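Local coordinates for protein SCO1 homolog 1, mitochondrial (Arabidopsis thaliana, PDB 6N5U) that binds copper(I) and is thought to help insert copper into cytochrome c oxidase and to support copper homeostasis and redox signalling in mitochondria, at residues A[49-60]-A[149-158]. Numbering follows the deposited sequence.
Sequences ELIKLAAAIDKI and GKNHDVDSLT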
loop_
_atom_site.group_PDB
_atom_site.type_symbol
_atom_site.label_atom_id
_atom_site.label_comp_id
_atom_site.label_asym_id
_atom_site.label_seq_id
_atom_site.Cartn_x
_atom_site.Cartn_y
_atom_site.Cartn_z
ATOM N N GLU A 49 -8.157 6.838 0.790
ATOM C CA GLU A 49 -7.170 6.188 1.647
ATOM C C GLU A 49 -5.750 6.592 1.305
ATOM O O GLU A 49 -4.953 6.843 2.214
ATOM C CB GLU A 49 -7.336 4.674 1.565
ATOM C CG GLU A 49 -8.653 4.209 2.164
ATOM C CD GLU A 49 -8.823 4.524 3.635
ATOM O OE1 GLU A 49 -8.180 3.829 4.453
ATOM O OE2 GLU A 49 -9.575 5.471 3.967
ATOM N N LEU A 50 -5.448 6.699 -0.009
ATOM C CA LEU A 50 -4.143 7.126 -0.482
ATOM C C LEU A 50 -3.933 8.597 -0.254
ATOM O O LEU A 50 -2.831 8.984 0.132
ATOM C CB LEU A 50 -3.900 6.754 -1.944
ATOM C CG LEU A 50 -3.629 5.274 -2.232
ATOM C CD1 LEU A 50 -3.730 5.017 -3.714
ATOM C CD2 LEU A 50 -2.260 4.811 -1.651
ATOM N N ILE A 51 -4.976 9.425 -0.455
ATOM C CA ILE A 51 -4.853 10.872 -0.194
ATOM C C ILE A 51 -4.480 11.034 1.300
ATOM O O ILE A 51 -3.507 11.740 1.602
ATOM C CB ILE A 51 -6.106 11.713 -0.622
ATOM C CG1 ILE A 51 -6.239 11.814 -2.148
ATOM C CG2 ILE A 51 -6.056 13.118 -0.008
ATOM C CD1 ILE A 51 -7.674 12.109 -2.652
ATOM N N LYS A 52 -5.215 10.316 2.207
ATOM C CA LYS A 52 -4.986 10.244 3.662
ATOM C C LYS A 52 -3.535 9.837 3.928
ATOM O O LYS A 52 -2.838 10.536 4.646
ATOM C CB LYS A 52 -5.922 9.197 4.305
ATOM C CG LYS A 52 -5.934 9.201 5.844
ATOM C CD LYS A 52 -6.161 7.825 6.484
ATOM C CE LYS A 52 -7.463 7.148 6.118
ATOM N NZ LYS A 52 -7.595 5.841 6.815
ATOM N N LEU A 53 -3.073 8.739 3.294
ATOM C CA LEU A 53 -1.710 8.230 3.418
ATOM C C LEU A 53 -0.638 9.232 2.965
ATOM O O LEU A 53 0.333 9.423 3.687
ATOM C CB LEU A 53 -1.565 6.881 2.691
ATOM C CG LEU A 53 -0.207 6.187 2.780
ATOM C CD1 LEU A 53 0.238 6.000 4.246
ATOM C CD2 LEU A 53 -0.226 4.860 2.001
ATOM N N ALA A 54 -0.817 9.889 1.805
ATOM C CA ALA A 54 0.133 10.849 1.276
ATOM C C ALA A 54 0.268 12.030 2.220
ATOM O O ALA A 54 1.393 12.415 2.546
ATOM C CB ALA A 54 -0.322 11.308 -0.087
ATOM N N ALA A 55 -0.866 12.557 2.731
ATOM C CA ALA A 55 -0.852 13.682 3.668
ATOM C C ALA A 55 -0.272 13.255 5.004
ATOM O O ALA A 55 0.385 14.069 5.658
ATOM C CB ALA A 55 -2.248 14.249 3.843
ATOM N N ALA A 56 -0.485 11.962 5.394
ATOM C CA ALA A 56 0.056 11.382 6.633
ATOM C C ALA A 56 1.596 11.284 6.531
ATOM O O ALA A 56 2.280 11.720 7.462
ATOM C CB ALA A 56 -0.558 10.027 6.912
ATOM N N ILE A 57 2.128 10.823 5.360
ATOM C CA ILE A 57 3.569 10.717 5.056
ATOM C C ILE A 57 4.284 12.030 5.334
ATOM O O ILE A 57 5.294 12.031 6.054
ATOM C CB ILE A 57 3.835 10.157 3.614
ATOM C CG1 ILE A 57 3.399 8.672 3.482
ATOM C CG2 ILE A 57 5.291 10.346 3.141
ATOM C CD1 ILE A 57 3.915 7.653 4.565
ATOM N N ASP A 58 3.705 13.147 4.833
ATOM C CA ASP A 58 4.213 14.514 5.016
ATOM C C ASP A 58 4.114 15.008 6.453
ATOM O O ASP A 58 5.036 15.665 6.929
ATOM C CB ASP A 58 3.496 15.489 4.062
ATOM C CG ASP A 58 3.775 15.248 2.582
ATOM O OD1 ASP A 58 4.716 14.470 2.269
ATOM O OD2 ASP A 58 3.060 15.843 1.733
ATOM N N LYS A 59 3.003 14.714 7.140
ATOM C CA LYS A 59 2.801 15.127 8.530
ATOM C C LYS A 59 3.781 14.419 9.470
ATOM O O LYS A 59 4.402 15.081 10.299
ATOM C CB LYS A 59 1.360 14.886 8.955
ATOM C CG LYS A 59 0.387 15.900 8.405
ATOM C CD LYS A 59 -0.657 16.238 9.456
ATOM C CE LYS A 59 -1.715 17.148 8.922
ATOM N NZ LYS A 59 -1.140 18.380 8.304
ATOM N N ILE A 60 3.943 13.092 9.313
ATOM C CA ILE A 60 4.898 12.256 10.047
ATOM C C ILE A 60 6.288 12.911 9.945
ATOM O O ILE A 60 6.916 13.146 10.983
ATOM C CB ILE A 60 4.931 10.834 9.428
ATOM C CG1 ILE A 60 3.656 10.018 9.755
ATOM C CG2 ILE A 60 6.206 10.089 9.823
ATOM C CD1 ILE A 60 3.395 8.816 8.765
ATOM N N GLY A 149 -6.897 0.718 10.096
ATOM C CA GLY A 149 -8.138 0.560 9.344
ATOM C C GLY A 149 -8.685 1.819 8.681
ATOM O O GLY A 149 -8.045 2.878 8.689
ATOM N N LYS A 150 -9.894 1.691 8.087
ATOM C CA LYS A 150 -10.636 2.745 7.376
ATOM C C LYS A 150 -11.008 3.928 8.279
ATOM O O LYS A 150 -11.035 5.065 7.813
ATOM C CB LYS A 150 -11.912 2.136 6.724
ATOM C CG LYS A 150 -12.867 3.121 6.013
ATOM C CD LYS A 150 -12.308 3.718 4.691
ATOM C CE LYS A 150 -13.002 5.002 4.240
ATOM N NZ LYS A 150 -12.354 5.639 3.046
ATOM N N ASN A 151 -11.288 3.659 9.555
ATOM C CA ASN A 151 -11.742 4.643 10.541
ATOM C C ASN A 151 -10.731 5.776 10.915
ATOM O O ASN A 151 -11.162 6.837 11.398
ATOM C CB ASN A 151 -12.236 3.931 11.794
ATOM C CG ASN A 151 -13.530 3.183 11.574
ATOM O OD1 ASN A 151 -14.099 3.138 10.468
ATOM N ND2 ASN A 151 -14.030 2.579 12.640
ATOM N N HIS A 152 -9.424 5.560 10.663
ATOM C CA HIS A 152 -8.376 6.540 10.916
ATOM C C HIS A 152 -8.500 7.750 9.991
ATOM O O HIS A 152 -8.900 7.602 8.843
ATOM C CB HIS A 152 -6.986 5.909 10.748
ATOM C CG HIS A 152 -6.554 5.092 11.923
ATOM N ND1 HIS A 152 -6.132 5.686 13.103
ATOM C CD2 HIS A 152 -6.513 3.751 12.072
ATOM C CE1 HIS A 152 -5.846 4.691 13.924
ATOM N NE2 HIS A 152 -6.063 3.507 13.351
ATOM N N ASP A 153 -8.226 8.953 10.533
ATOM C CA ASP A 153 -8.148 10.242 9.868
ATOM C C ASP A 153 -6.644 10.510 9.697
ATOM O O ASP A 153 -5.841 9.798 10.306
ATOM C CB ASP A 153 -8.702 11.319 10.827
ATOM C CG ASP A 153 -10.160 11.664 10.767
ATOM O OD1 ASP A 153 -10.881 11.088 9.897
ATOM O OD2 ASP A 153 -10.590 12.511 11.582
ATOM N N VAL A 154 -6.247 11.558 8.930
ATOM C CA VAL A 154 -4.815 11.907 8.768
ATOM C C VAL A 154 -4.116 12.071 10.133
ATOM O O VAL A 154 -3.005 11.572 10.322
ATOM C CB VAL A 154 -4.611 13.123 7.842
ATOM C CG1 VAL A 154 -3.254 13.779 8.054
ATOM C CG2 VAL A 154 -4.762 12.718 6.391
ATOM N N ASP A 155 -4.811 12.700 11.092
ATOM C CA ASP A 155 -4.274 12.937 12.421
ATOM C C ASP A 155 -4.072 11.650 13.220
ATOM O O ASP A 155 -3.018 11.486 13.816
ATOM C CB ASP A 155 -5.120 13.964 13.189
ATOM C CG ASP A 155 -5.062 15.375 12.652
ATOM O OD1 ASP A 155 -4.192 15.651 11.801
ATOM O OD2 ASP A 155 -5.873 16.215 13.110
ATOM N N SER A 156 -5.043 10.728 13.201
ATOM C CA SER A 156 -4.903 9.483 13.965
ATOM C C SER A 156 -3.895 8.489 13.356
ATOM O O SER A 156 -3.378 7.626 14.072
ATOM C CB SER A 156 -6.254 8.824 14.213
ATOM O OG SER A 156 -7.097 8.886 13.077
ATOM N N LEU A 157 -3.601 8.631 12.047
ATOM C CA LEU A 157 -2.609 7.813 11.348
ATOM C C LEU A 157 -1.224 8.357 11.690
ATOM O O LEU A 157 -0.369 7.599 12.159
ATOM C CB LEU A 157 -2.843 7.794 9.813
ATOM C CG LEU A 157 -1.922 6.869 8.953
ATOM C CD1 LEU A 157 -1.873 5.452 9.509
ATOM C CD2 LEU A 157 -2.365 6.832 7.499
ATOM N N THR A 158 -1.034 9.685 11.510
ATOM C CA THR A 158 0.211 10.398 11.796
ATOM C C THR A 158 0.635 10.136 13.239
ATOM O O THR A 158 1.677 9.515 13.446
ATOM C CB THR A 158 0.060 11.883 11.461
ATOM O OG1 THR A 158 -0.301 12.009 10.081
ATOM C CG2 THR A 158 1.317 12.686 11.760
#
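Lys52 runs from helix 45-64 past Val154 to His152, changing company atom by atom. Its CB lies 4.3 Å from Val154 CG2, and its CG packs more closely against that methyl at 3.7 Å. CD lies between His152 O and Leu157 CD2, the Lys52 and Leu157 side chains crossing at about a right angle, and CE comes closer to the same carbonyl. At the tip, Lys52 NZ gives a weak hydrogen bond of 3.0 Å to His152 O and a salt bridge of 3.2 Å to Glu49 OE1. With CG anti to the backbone N (chi1 -170°), bends at chi2 and chi3 bring the ammonium back beside the carboxylate one turn earlier. Glu49 OE2 takes Lys150 NZ at 2.9 Å, from above the carboxylate plane. An alanine in place of Glu49 would probably leave both ammonium groups without their shared countercharge and loosen the loop's hold on the helix. Farther along, Val154 is a knob among Lys52, Ala55, Ala56 and Lys59, and Leu157 CD2 rests on Ala56 CB. Thr158 OG1 lies against Ala56 and Lys59 but bonds back to Val154 O at 2.7 Å; Thr158 N approaches that carbonyl from the opposite face. The segment axes, 9.0 Å apart, cross at -52°. Thus, in this thioredoxin fold, the helix that carries the copper ligand Cys46 in its first turn, just after Cys42, packs against the C-terminal helix. Apolar groups join the helices, while one carboxylate, an oxygen to each lysine, ties the loop to the helix and probably balances part of their charge.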